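Local atomic coordinates of nitrilotriacetate monooxygenase component B (Bacillus cereus ATCC 14579, PDB entry 3BPK), a protein that probably binds FMN and acts as the flavin reductase-like component of a monooxygenase that uses NADH or NADPH. Residues B[132-144]-B[157-171]. Numbering follows the deposited sequence.
Sequences ANIRMECVLERAI and LLIGRVVRFHVAEHL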
loop_
_atom_site.group_PDB
_atom_site.type_symbol
_atom_site.label_atom_id
_atom_site.label_comp_id
_atom_site.label_asym_id
_atom_site.label_seq_id
_atom_site.Cartn_x
_atom_site.Cartn_y
_atom_site.Cartn_z
ATOM N N ALA B 132 -19.765 5.373 -3.365
ATOM C CA ALA B 132 -18.834 4.239 -3.460
ATOM C C ALA B 132 -19.547 2.924 -3.736
ATOM O O ALA B 132 -20.657 2.691 -3.213
ATOM C CB ALA B 132 -18.038 4.111 -2.161
ATOM N N ASN B 133 -18.903 2.058 -4.531
ATOM C CA ASN B 133 -19.399 0.715 -4.788
ATOM C C ASN B 133 -18.887 -0.302 -3.740
ATOM O O ASN B 133 -19.456 -1.373 -3.566
ATOM C CB ASN B 133 -19.037 0.308 -6.225
ATOM C CG ASN B 133 -19.800 1.139 -7.269
ATOM O OD1 ASN B 133 -20.947 0.820 -7.581
ATOM N ND2 ASN B 133 -19.176 2.203 -7.799
ATOM N N ILE B 134 -17.773 0.024 -3.072
ATOM C CA ILE B 134 -17.292 -0.820 -1.980
ATOM C C ILE B 134 -16.819 0.126 -0.899
ATOM O O ILE B 134 -16.064 1.089 -1.162
ATOM C CB ILE B 134 -16.099 -1.743 -2.393
ATOM C CG1 ILE B 134 -16.479 -2.684 -3.554
ATOM C CG2 ILE B 134 -15.580 -2.562 -1.134
ATOM C CD1 ILE B 134 -15.300 -3.510 -4.096
ATOM N N ARG B 135 -17.309 -0.099 0.308
ATOM C CA ARG B 135 -16.775 0.627 1.454
ATOM C C ARG B 135 -16.687 -0.238 2.684
ATOM O O ARG B 135 -17.389 -1.260 2.820
ATOM C CB ARG B 135 -17.554 1.897 1.697
ATOM C CG ARG B 135 -18.918 1.703 2.337
ATOM C CD ARG B 135 -19.633 3.061 2.525
ATOM N NE ARG B 135 -20.765 2.865 3.418
ATOM C CZ ARG B 135 -21.935 2.313 3.067
ATOM N NH1 ARG B 135 -22.200 1.971 1.811
ATOM N NH2 ARG B 135 -22.844 2.120 4.004
HETATM N N MSE B 136 -15.804 0.169 3.586
HETATM C CA MSE B 136 -15.475 -0.633 4.754
HETATM C C MSE B 136 -15.535 0.229 5.987
HETATM O O MSE B 136 -14.817 1.226 6.086
HETATM C CB MSE B 136 -14.037 -1.154 4.603
HETATM C CG MSE B 136 -13.924 -2.218 3.468
HETATM SE SE MSE B 136 -12.076 -2.571 2.976
HETATM C CE MSE B 136 -11.880 -0.993 1.867
ATOM N N GLU B 137 -16.390 -0.159 6.927
ATOM C CA GLU B 137 -16.438 0.539 8.214
ATOM C C GLU B 137 -15.257 0.033 8.993
ATOM O O GLU B 137 -15.062 -1.204 9.111
ATOM C CB GLU B 137 -17.715 0.202 8.981
ATOM C CG GLU B 137 -18.987 0.617 8.255
ATOM C CD GLU B 137 -20.259 0.254 9.022
ATOM O OE1 GLU B 137 -20.205 0.167 10.271
ATOM O OE2 GLU B 137 -21.303 0.110 8.348
ATOM N N CYS B 138 -14.458 0.984 9.500
ATOM C CA CYS B 138 -13.274 0.599 10.282
ATOM C C CYS B 138 -13.265 1.136 11.704
ATOM O O CYS B 138 -13.741 2.265 11.969
ATOM C CB CYS B 138 -12.014 1.104 9.607
ATOM S SG CYS B 138 -11.718 0.325 7.990
ATOM N N VAL B 139 -12.689 0.330 12.598
ATOM C CA VAL B 139 -12.282 0.868 13.900
ATOM C C VAL B 139 -10.752 1.010 13.890
ATOM O O VAL B 139 -10.019 0.273 13.191
ATOM C CB VAL B 139 -12.752 0.005 15.103
ATOM C CG1 VAL B 139 -14.287 -0.066 15.150
ATOM C CG2 VAL B 139 -12.141 -1.403 15.022
ATOM N N LEU B 140 -10.269 1.971 14.659
ATOM C CA LEU B 140 -8.846 2.234 14.658
ATOM C C LEU B 140 -8.168 1.245 15.600
ATOM O O LEU B 140 -8.431 1.259 16.833
ATOM C CB LEU B 140 -8.598 3.664 15.131
ATOM C CG LEU B 140 -7.110 4.048 15.128
ATOM C CD1 LEU B 140 -6.564 4.098 13.702
ATOM C CD2 LEU B 140 -6.855 5.377 15.877
ATOM N N GLU B 141 -7.323 0.387 15.037
ATOM C CA GLU B 141 -6.571 -0.565 15.850
ATOM C C GLU B 141 -5.379 0.108 16.489
ATOM O O GLU B 141 -5.110 -0.070 17.678
ATOM C CB GLU B 141 -6.129 -1.740 15.000
ATOM C CG GLU B 141 -7.236 -2.700 14.759
ATOM C CD GLU B 141 -7.701 -3.377 16.046
ATOM O OE1 GLU B 141 -6.861 -3.599 16.957
ATOM O OE2 GLU B 141 -8.912 -3.659 16.165
ATOM N N ARG B 142 -4.659 0.888 15.692
ATOM C CA ARG B 142 -3.567 1.720 16.231
ATOM C C ARG B 142 -3.214 2.813 15.237
ATOM O O ARG B 142 -3.473 2.682 14.045
ATOM C CB ARG B 142 -2.342 0.888 16.665
ATOM C CG ARG B 142 -1.586 0.277 15.533
ATOM C CD ARG B 142 -0.313 -0.428 16.061
ATOM N NE ARG B 142 -0.574 -1.672 16.810
ATOM C CZ ARG B 142 0.351 -2.274 17.561
ATOM N NH1 ARG B 142 1.546 -1.699 17.714
ATOM N NH2 ARG B 142 0.067 -3.410 18.204
ATOM N N ALA B 143 -2.666 3.912 15.754
ATOM C CA ALA B 143 -2.117 4.964 14.910
ATOM C C ALA B 143 -0.631 4.993 15.272
ATOM O O ALA B 143 -0.289 5.054 16.447
ATOM C CB ALA B 143 -2.794 6.307 15.182
ATOM N N ILE B 144 0.234 4.901 14.264
ATOM C CA ILE B 144 1.670 4.779 14.486
ATOM C C ILE B 144 2.382 6.037 13.931
ATOM O O ILE B 144 2.474 6.208 12.722
ATOM C CB ILE B 144 2.264 3.497 13.795
ATOM C CG1 ILE B 144 1.397 2.248 14.098
ATOM C CG2 ILE B 144 3.725 3.310 14.275
ATOM C CD1 ILE B 144 1.662 1.076 13.147
ATOM N N LEU B 157 0.643 6.341 10.585
ATOM C CA LEU B 157 0.177 5.168 9.845
ATOM C C LEU B 157 -1.017 4.617 10.613
ATOM O O LEU B 157 -0.863 4.144 11.752
ATOM C CB LEU B 157 1.306 4.147 9.746
ATOM C CG LEU B 157 1.017 2.916 8.905
ATOM C CD1 LEU B 157 0.679 3.249 7.489
ATOM C CD2 LEU B 157 2.252 1.990 8.936
ATOM N N LEU B 158 -2.202 4.705 10.004
ATOM C CA LEU B 158 -3.446 4.277 10.670
ATOM C C LEU B 158 -3.676 2.832 10.309
ATOM O O LEU B 158 -3.742 2.498 9.125
ATOM C CB LEU B 158 -4.633 5.106 10.191
ATOM C CG LEU B 158 -4.442 6.637 10.389
ATOM C CD1 LEU B 158 -5.730 7.342 9.891
ATOM C CD2 LEU B 158 -4.081 7.055 11.849
ATOM N N ILE B 159 -3.818 1.987 11.331
ATOM C CA ILE B 159 -4.174 0.584 11.112
ATOM C C ILE B 159 -5.654 0.430 11.459
ATOM O O ILE B 159 -6.053 0.679 12.607
ATOM C CB ILE B 159 -3.333 -0.376 12.011
ATOM C CG1 ILE B 159 -1.813 -0.136 11.816
ATOM C CG2 ILE B 159 -3.695 -1.826 11.717
ATOM C CD1 ILE B 159 -1.337 -0.235 10.350
ATOM N N GLY B 160 -6.474 0.079 10.466
ATOM C CA GLY B 160 -7.921 0.005 10.682
ATOM C C GLY B 160 -8.344 -1.446 10.617
ATOM O O GLY B 160 -7.822 -2.227 9.800
ATOM N N ARG B 161 -9.265 -1.819 11.501
ATOM C CA ARG B 161 -9.866 -3.144 11.457
ATOM C C ARG B 161 -11.238 -3.004 10.846
ATOM O O ARG B 161 -12.041 -2.224 11.332
ATOM C CB ARG B 161 -9.969 -3.749 12.873
ATOM C CG ARG B 161 -10.723 -5.081 12.909
ATOM C CD ARG B 161 -10.510 -5.836 14.229
ATOM N NE ARG B 161 -11.050 -5.109 15.377
ATOM C CZ ARG B 161 -12.301 -5.200 15.826
ATOM N NH1 ARG B 161 -13.186 -5.995 15.220
ATOM N NH2 ARG B 161 -12.666 -4.497 16.902
ATOM N N VAL B 162 -11.475 -3.757 9.765
ATOM C CA VAL B 162 -12.782 -3.701 9.083
ATOM C C VAL B 162 -13.819 -4.427 9.942
ATOM O O VAL B 162 -13.637 -5.613 10.302
ATOM C CB VAL B 162 -12.727 -4.358 7.678
ATOM C CG1 VAL B 162 -14.107 -4.280 6.979
ATOM C CG2 VAL B 162 -11.628 -3.725 6.827
ATOM N N VAL B 163 -14.886 -3.704 10.287
ATOM C CA VAL B 163 -15.986 -4.291 11.085
ATOM C C VAL B 163 -17.275 -4.496 10.254
ATOM O O VAL B 163 -18.194 -5.190 10.702
ATOM C CB VAL B 163 -16.256 -3.496 12.369
ATOM C CG1 VAL B 163 -15.038 -3.584 13.278
ATOM C CG2 VAL B 163 -16.612 -2.020 12.042
ATOM N N ARG B 164 -17.309 -3.897 9.059
ATOM C CA ARG B 164 -18.396 -4.172 8.103
ATOM C C ARG B 164 -17.926 -3.887 6.695
ATOM O O ARG B 164 -17.261 -2.873 6.460
ATOM C CB ARG B 164 -19.630 -3.308 8.394
ATOM C CG ARG B 164 -20.903 -3.812 7.696
ATOM C CD ARG B 164 -21.318 -5.152 8.340
ATOM N NE ARG B 164 -22.240 -4.995 9.470
ATOM C CZ ARG B 164 -22.043 -5.453 10.702
ATOM N NH1 ARG B 164 -20.894 -6.059 11.032
ATOM N NH2 ARG B 164 -23.003 -5.283 11.625
ATOM N N PHE B 165 -18.253 -4.801 5.780
ATOM C CA PHE B 165 -18.035 -4.579 4.358
ATOM C C PHE B 165 -19.391 -4.243 3.748
ATOM O O PHE B 165 -20.405 -4.873 4.117
ATOM C CB PHE B 165 -17.582 -5.842 3.659
ATOM C CG PHE B 165 -16.162 -6.247 3.937
ATOM C CD1 PHE B 165 -15.111 -5.671 3.229
ATOM C CD2 PHE B 165 -15.885 -7.281 4.838
ATOM C CE1 PHE B 165 -13.788 -6.117 3.424
ATOM C CE2 PHE B 165 -14.581 -7.702 5.049
ATOM C CZ PHE B 165 -13.530 -7.112 4.332
ATOM N N HIS B 166 -19.410 -3.290 2.807
ATOM C CA HIS B 166 -20.597 -2.965 2.000
ATOM C C HIS B 166 -20.153 -3.078 0.554
ATOM O O HIS B 166 -19.216 -2.396 0.145
ATOM C CB HIS B 166 -21.046 -1.540 2.250
ATOM C CG HIS B 166 -21.457 -1.281 3.669
ATOM N ND1 HIS B 166 -22.723 -1.576 4.134
ATOM C CD2 HIS B 166 -20.758 -0.818 4.735
ATOM C CE1 HIS B 166 -22.792 -1.265 5.425
ATOM N NE2 HIS B 166 -21.609 -0.813 5.815
ATOM N N VAL B 167 -20.794 -3.960 -0.218
ATOM C CA VAL B 167 -20.334 -4.273 -1.577
ATOM C C VAL B 167 -21.487 -4.241 -2.562
ATOM O O VAL B 167 -22.506 -4.881 -2.305
ATOM C CB VAL B 167 -19.669 -5.673 -1.645
ATOM C CG1 VAL B 167 -19.194 -5.982 -3.072
ATOM C CG2 VAL B 167 -18.499 -5.819 -0.594
ATOM N N ALA B 168 -21.343 -3.523 -3.673
ATOM C CA ALA B 168 -22.414 -3.499 -4.687
ATOM C C ALA B 168 -22.700 -4.920 -5.187
ATOM O O ALA B 168 -21.787 -5.664 -5.549
ATOM C CB ALA B 168 -22.046 -2.559 -5.848
ATOM N N GLU B 169 -23.995 -5.298 -5.201
ATOM C CA GLU B 169 -24.334 -6.676 -5.523
ATOM C C GLU B 169 -23.839 -7.027 -6.927
ATOM O O GLU B 169 -23.385 -8.165 -7.150
ATOM C CB GLU B 169 -25.845 -6.937 -5.390
ATOM C CG GLU B 169 -26.237 -8.427 -5.547
ATOM C CD GLU B 169 -26.480 -8.883 -7.004
ATOM O OE1 GLU B 169 -26.518 -8.043 -7.933
ATOM O OE2 GLU B 169 -26.641 -10.110 -7.208
ATOM N N HIS B 170 -23.890 -6.070 -7.857
ATOM C CA HIS B 170 -23.446 -6.370 -9.227
ATOM C C HIS B 170 -21.961 -6.693 -9.372
ATOM O O HIS B 170 -21.558 -7.238 -10.412
ATOM C CB HIS B 170 -23.844 -5.279 -10.238
ATOM C CG HIS B 170 -23.046 -4.017 -10.102
ATOM N ND1 HIS B 170 -23.378 -3.020 -9.205
ATOM C CD2 HIS B 170 -21.927 -3.593 -10.738
ATOM C CE1 HIS B 170 -22.496 -2.037 -9.296
ATOM N NE2 HIS B 170 -21.609 -2.359 -10.220
ATOM N N LEU B 171 -21.165 -6.344 -8.352
ATOM C CA LEU B 171 -19.717 -6.618 -8.350
ATOM C C LEU B 171 -19.347 -7.934 -7.689
ATOM O O LEU B 171 -18.220 -8.406 -7.800
ATOM C CB LEU B 171 -18.958 -5.485 -7.592
ATOM C CG LEU B 171 -19.052 -4.118 -8.256
ATOM C CD1 LEU B 171 -18.307 -3.077 -7.421
ATOM C CD2 LEU B 171 -18.506 -4.180 -9.682
#
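Residues 134-144 and 157-168 pair as the antiparallel arms of a long, twisted beta hairpin, the axes of the two short segments, taken N to C, making an angle of 135°. The ladder runs from Ile134 opposite Val167 to Ile144 opposite Leu157 and is broken by two classic beta bulges: Val163 and Arg164 both face Glu137, and Glu141 and Arg142 both face Ile159. At the first, Glu137 N donates to Arg164 O while Glu137 O accepts from Val163 N; at the second, Ile159 O takes a bond from Glu141 N and a weak one from Arg142 N. On the face carrying Arg135, Glu137 and His166, three polar side chains are linked in a row. Arg135 stacks its guanidinium on the His166 imidazole, planes 6° apart and centres 3.9 Å apart, with NH2 over the middle of the ring. From the ring's edge His166 NE2 gives a nearly straight 2.7 Å hydrogen bond to Glu137 OE2, met on its anti side. An extended chain beyond CG (chi2 179°) carries this carboxylate to the histidine; backbone amides of Glu122, Val123 and Ile124 also bind it, so both oxygens of this buried group have hydrogen-bond partners. On the opposite face, Met136, present as selenomethionine, sets CG 3.7 Å from Phe165 CD1, its selenium obliquely placed to the ring, while Val162 CG1 sits over the ring centre. Leu158 CD2 meets Ala143 CB at 3.7 Å. Within the antiparallel sheet of this flavin reductase-like domain, the hairpin is flanked by strand 83-88 beside 134-146 and strand 59-65 beside 155-168; helix 73-81 packs on Leu140, Ala143 and Leu158, and residues 165-168 continue the sheet into a strand of the second subunit.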